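Local coordinates for protein nitrilotriacetate monooxygenase component B (Bacillus cereus ATCC 14579, PDB 3BPK) that probably binds FMN and serves as the flavin-reductase-like component of a monooxygenase, at residues Ile26-Val30 against Ile185-Ala189; Pro46-Phe50 against Ser61-Gln65. All coordinates share one frame; numbering follows the deposited sequence. Where two conformers were deposited one is given.

Contact 1 (Ile26-Val30 against Ile185-Ala189); sequences IPRPV and ISRLA
R28 and R187 leave the same face of the sheet and their side chains cross at a slant. The R28 CG stands anti to the carbonyl carbon and the chain bends at chi3 (-58°), which carries NH2 to the carbonyl oxygen of L188 at 3.0 Å. That bond is bent, 137° at the hydrogen, with the donor above the carbonyl plane. The R187 carbonyl oxygen lies over one guanidinium face, near its rim, while NH2 also touches R187 CG; the two guanidinium planes are turned 54° apart. An arginine suits this place because its several N-H groups serve different carbonyls: NH1 bonds to I25 O and T22 O. R187 NH2 turns instead to G190 O.

Beneath these side chains R28 and R187 form an antiparallel hydrogen-bonded pair, R28 N to R187 O at 3.1 Å and R187 N to R28 O at 2.8 Å, joining strand 28-36 to the short strand 186-187 of the antiparallel sheet that, as in other flavin-reductase-like FMN-binding proteins, probably forms a split barrel. Beyond it a water accepts from V30 N and donates to I185 O. V30 CG2 meets I185 CD1 at 3.9 Å, aliphatic branch against aliphatic branch. At the other end of the pair P27, after a cis peptide bond, and I26 share L188 CD2, which lies 3.8 Å from P27 CA; the I26 and L188 side chains cross nearly at right angles.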
loop_
_atom_site.group_PDB
_atom_site.type_symbol
_atom_site.label_atom_id
_atom_site.label_comp_id
_atom_site.label_asym_id
_atom_site.label_seq_id
_atom_site.Cartn_x
_atom_site.Cartn_y
_atom_site.Cartn_z
ATOM N N ILE B 26 4.830 -7.462 -2.781
ATOM C CA ILE B 26 5.402 -7.759 -1.467
ATOM C C ILE B 26 6.684 -6.956 -1.298
ATOM O O ILE B 26 7.287 -6.532 -2.293
ATOM C CB ILE B 26 5.730 -9.263 -1.330
ATOM C CG1 ILE B 26 6.652 -9.726 -2.482
ATOM C CG2 ILE B 26 4.453 -10.120 -1.283
ATOM C CD1 ILE B 26 7.408 -11.055 -2.157
ATOM N N PRO B 27 7.092 -6.697 -0.041
ATOM C CA PRO B 27 6.359 -6.982 1.207
ATOM C C PRO B 27 5.301 -5.905 1.396
ATOM O O PRO B 27 5.432 -4.800 0.838
ATOM C CB PRO B 27 7.456 -6.832 2.281
ATOM C CG PRO B 27 8.329 -5.755 1.713
ATOM C CD PRO B 27 8.370 -5.997 0.218
ATOM N N ARG B 28 4.238 -6.213 2.138
ATOM C CA ARG B 28 3.185 -5.200 2.381
ATOM C C ARG B 28 3.149 -4.791 3.870
ATOM O O ARG B 28 3.154 -5.651 4.742
ATOM C CB ARG B 28 1.790 -5.737 2.019
ATOM C CG ARG B 28 1.706 -6.051 0.517
ATOM C CD ARG B 28 0.307 -6.526 0.118
ATOM N NE ARG B 28 -0.184 -7.707 0.822
ATOM C CZ ARG B 28 0.247 -8.962 0.572
ATOM N NH1 ARG B 28 1.166 -9.194 -0.363
ATOM N NH2 ARG B 28 -0.263 -9.999 1.237
ATOM N N PRO B 29 3.083 -3.495 4.144
ATOM C CA PRO B 29 2.987 -3.075 5.547
ATOM C C PRO B 29 1.604 -3.440 6.073
ATOM O O PRO B 29 0.635 -3.461 5.300
ATOM C CB PRO B 29 3.173 -1.556 5.482
ATOM C CG PRO B 29 2.707 -1.175 4.111
ATOM C CD PRO B 29 3.078 -2.354 3.202
ATOM N N VAL B 30 1.496 -3.651 7.383
ATOM C CA VAL B 30 0.235 -4.162 7.944
ATOM C C VAL B 30 -0.368 -3.143 8.906
ATOM O O VAL B 30 0.262 -2.803 9.939
ATOM C CB VAL B 30 0.477 -5.539 8.693
ATOM C CG1 VAL B 30 -0.803 -6.109 9.301
ATOM C CG2 VAL B 30 1.064 -6.587 7.712
ATOM N N ILE B 185 6.554 -5.241 10.990
ATOM C CA ILE B 185 6.318 -6.513 10.291
ATOM C C ILE B 185 5.539 -6.293 8.990
ATOM O O ILE B 185 4.761 -5.318 8.859
ATOM C CB ILE B 185 5.654 -7.584 11.194
ATOM C CG1 ILE B 185 4.285 -7.146 11.650
ATOM C CG2 ILE B 185 6.555 -7.983 12.393
ATOM C CD1 ILE B 185 3.203 -7.694 10.776
ATOM N N SER B 186 5.769 -7.180 8.019
ATOM C CA SER B 186 5.081 -7.072 6.747
ATOM C C SER B 186 4.484 -8.406 6.356
ATOM O O SER B 186 4.869 -9.438 6.883
ATOM C CB SER B 186 6.031 -6.560 5.669
ATOM O OG SER B 186 7.209 -7.357 5.601
ATOM N N ARG B 187 3.546 -8.359 5.424
ATOM C CA ARG B 187 2.830 -9.551 4.957
ATOM C C ARG B 187 3.337 -9.990 3.578
ATOM O O ARG B 187 3.582 -9.167 2.689
ATOM C CB ARG B 187 1.339 -9.273 4.897
ATOM C CG ARG B 187 0.481 -10.487 4.639
ATOM C CD ARG B 187 0.203 -11.343 5.829
ATOM N NE ARG B 187 -0.625 -12.472 5.402
ATOM C CZ ARG B 187 -1.962 -12.480 5.353
ATOM N NH1 ARG B 187 -2.678 -11.411 5.742
ATOM N NH2 ARG B 187 -2.600 -13.576 4.926
ATOM N N LEU B 188 3.463 -11.308 3.415
ATOM C CA LEU B 188 3.782 -11.859 2.103
ATOM C C LEU B 188 2.583 -12.690 1.617
ATOM O O LEU B 188 1.437 -12.395 1.967
ATOM C CB LEU B 188 5.065 -12.694 2.180
ATOM C CG LEU B 188 6.281 -12.014 2.824
ATOM C CD1 LEU B 188 7.451 -13.001 2.779
ATOM C CD2 LEU B 188 6.687 -10.709 2.113
ATOM N N ALA B 189 2.830 -13.742 0.848
ATOM C CA ALA B 189 1.725 -14.573 0.420
ATOM C C ALA B 189 1.411 -15.631 1.483
ATOM O O ALA B 189 2.257 -15.937 2.308
ATOM C CB ALA B 189 2.044 -15.215 -0.938
HETATM O O HOH W 1 4.342 -2.636 8.558
#

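Contact 2 (Pro46-Phe50 against Ser61-Gln65); sequences PYSYF and SVSVQ
Y49 is the centre of an inverse gamma turn, a kink within strand 42-54 where that strand meets strand 59-65. Its carbonyl oxygen is still gripped by S63 N, at 2.9 Å and 165° at the hydrogen, and takes a second bond from a water that also binds S61 OG. A different water accepts from Y49 N and donates to S63 O, replacing a direct bond on this side of the turn. Past the kink, F50 and V62 form a non-hydrogen-bonded pair of the beta hairpin, with S61 O at the edge of the phenyl ring in its plane, 3.4 Å from F50 CD1. CG of F50 lies anti to its backbone N, leaving CD1 beside V62 CG2.

Before the kink Y47 spans both valines, CB against V62 and ring against V64. Its CB touches V62 CG1 at 3.5 Å, and V64 CG2 sits over one ring face, a CH-pi contact 4.2 Å from the centroid and 17° off the normal. A tyrosine fits here because its ring offers V64 an apolar face while OH reaches T74.

Y49 instead turns a ring edge to S63 CB. Q65 NE2 comes within 3.5 Å of Y49 CE2, the amide plane 63° from the ring, and bonds to V53 O of the second subunit, as does S63 OG. Apolar packing thus holds the hairpin together on the Y47 side, while the polar ends of S63 and Q65 tie it to the dimer partner.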
loop_
_atom_site.group_PDB
_atom_site.type_symbol
_atom_site.label_atom_id
_atom_site.label_comp_id
_atom_site.label_asym_id
_atom_site.label_seq_id
_atom_site.Cartn_x
_atom_site.Cartn_y
_atom_site.Cartn_z
ATOM N N PRO B 46 -6.125 -6.775 11.430
ATOM C CA PRO B 46 -5.019 -6.389 10.587
ATOM C C PRO B 46 -5.417 -6.369 9.109
ATOM O O PRO B 46 -6.178 -7.243 8.650
ATOM C CB PRO B 46 -3.994 -7.524 10.821
ATOM C CG PRO B 46 -4.859 -8.719 11.110
ATOM C CD PRO B 46 -6.108 -8.221 11.754
ATOM N N TYR B 47 -4.833 -5.413 8.380
ATOM C CA TYR B 47 -5.069 -5.231 6.937
ATOM C C TYR B 47 -3.750 -4.927 6.251
ATOM O O TYR B 47 -3.136 -3.893 6.566
ATOM C CB TYR B 47 -6.033 -4.046 6.691
ATOM C CG TYR B 47 -7.381 -4.318 7.310
ATOM C CD1 TYR B 47 -8.311 -5.138 6.649
ATOM C CD2 TYR B 47 -7.705 -3.868 8.602
ATOM C CE1 TYR B 47 -9.544 -5.448 7.215
ATOM C CE2 TYR B 47 -8.942 -4.184 9.180
ATOM C CZ TYR B 47 -9.853 -4.967 8.491
ATOM O OH TYR B 47 -11.055 -5.307 9.084
ATOM N N SER B 48 -3.304 -5.787 5.317
ATOM C CA SER B 48 -2.056 -5.512 4.635
ATOM C C SER B 48 -2.214 -4.680 3.356
ATOM O O SER B 48 -1.203 -4.328 2.730
ATOM C CB SER B 48 -1.295 -6.808 4.334
ATOM O OG SER B 48 -1.896 -7.487 3.218
ATOM N N TYR B 49 -3.469 -4.368 2.971
ATOM C CA TYR B 49 -3.669 -3.529 1.771
ATOM C C TYR B 49 -3.688 -2.083 2.251
ATOM O O TYR B 49 -4.717 -1.408 2.269
ATOM C CB TYR B 49 -4.937 -3.873 0.984
ATOM C CG TYR B 49 -5.030 -5.268 0.434
ATOM C CD1 TYR B 49 -4.029 -6.240 0.622
ATOM C CD2 TYR B 49 -6.187 -5.640 -0.242
ATOM C CE1 TYR B 49 -4.200 -7.538 0.137
ATOM C CE2 TYR B 49 -6.344 -6.922 -0.748
ATOM C CZ TYR B 49 -5.358 -7.848 -0.568
ATOM O OH TYR B 49 -5.500 -9.143 -1.071
ATOM N N PHE B 50 -2.501 -1.626 2.650
ATOM C CA PHE B 50 -2.313 -0.404 3.442
ATOM C C PHE B 50 -1.166 0.416 2.831
ATOM O O PHE B 50 -0.094 -0.113 2.504
ATOM C CB PHE B 50 -1.849 -0.882 4.828
ATOM C CG PHE B 50 -1.380 0.196 5.787
ATOM C CD1 PHE B 50 -2.063 1.411 5.937
ATOM C CD2 PHE B 50 -0.299 -0.090 6.624
ATOM C CE1 PHE B 50 -1.630 2.345 6.911
ATOM C CE2 PHE B 50 0.118 0.819 7.588
ATOM C CZ PHE B 50 -0.546 2.018 7.735
ATOM N N SER B 61 -4.394 5.003 3.287
ATOM C CA SER B 61 -5.467 4.149 2.728
ATOM C C SER B 61 -5.416 2.751 3.300
ATOM O O SER B 61 -4.330 2.203 3.539
ATOM C CB SER B 61 -5.332 4.054 1.204
ATOM O OG SER B 61 -4.038 3.588 0.829
ATOM N N VAL B 62 -6.602 2.159 3.478
ATOM C CA VAL B 62 -6.677 0.747 3.880
ATOM C C VAL B 62 -7.830 0.156 3.074
ATOM O O VAL B 62 -8.951 0.672 3.129
ATOM C CB VAL B 62 -7.011 0.602 5.375
ATOM C CG1 VAL B 62 -7.099 -0.870 5.762
ATOM C CG2 VAL B 62 -5.964 1.283 6.235
ATOM N N SER B 63 -7.546 -0.884 2.292
ATOM C CA SER B 63 -8.622 -1.526 1.530
ATOM C C SER B 63 -9.187 -2.695 2.325
ATOM O O SER B 63 -8.448 -3.638 2.653
ATOM C CB SER B 63 -8.126 -1.956 0.152
ATOM O OG SER B 63 -9.209 -2.457 -0.598
ATOM N N VAL B 64 -10.465 -2.602 2.678
ATOM C CA VAL B 64 -11.115 -3.607 3.537
ATOM C C VAL B 64 -12.089 -4.417 2.661
ATOM O O VAL B 64 -12.992 -3.848 2.039
ATOM C CB VAL B 64 -11.891 -2.926 4.694
ATOM C CG1 VAL B 64 -12.592 -3.987 5.589
ATOM C CG2 VAL B 64 -10.912 -2.097 5.537
ATOM N N GLN B 65 -11.884 -5.724 2.592
ATOM C CA GLN B 65 -12.713 -6.540 1.673
ATOM C C GLN B 65 -14.124 -6.664 2.223
ATOM O O GLN B 65 -14.322 -6.669 3.448
ATOM C CB GLN B 65 -12.092 -7.931 1.472
ATOM C CG GLN B 65 -10.654 -7.876 0.902
ATOM C CD GLN B 65 -10.535 -6.974 -0.357
ATOM O OE1 GLN B 65 -11.212 -7.206 -1.393
ATOM N NE2 GLN B 65 -9.672 -5.953 -0.280
HETATM O O HOH W 2 -4.210 0.909 0.587
HETATM O O HOH W 3 -6.094 -5.481 3.671
#

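How the contacts relate
Both contacts are buried and belong to one antiparallel sheet, in which strands 28-36 and 42-54 are neighbours, but contact 2 lies about 4 Å from the chain centre and contact 1 about 11 Å, centre to centre. Contact 1 brings together segments 155 residues apart; contact 2 is local, a hairpin nested inside that loop. They touch directly: R28 NE is probably hydrogen-bonded to S48 OG, and V30 packs on P46. Contact 1 has two direct backbone bonds, one bridging water and guanidinium-to-carbonyl bonding; contact 2 has one direct backbone bond, two waters and aromatic rings on valines. The second subunit reaches both, by packing at contact 1 and also by hydrogen bonds at contact 2.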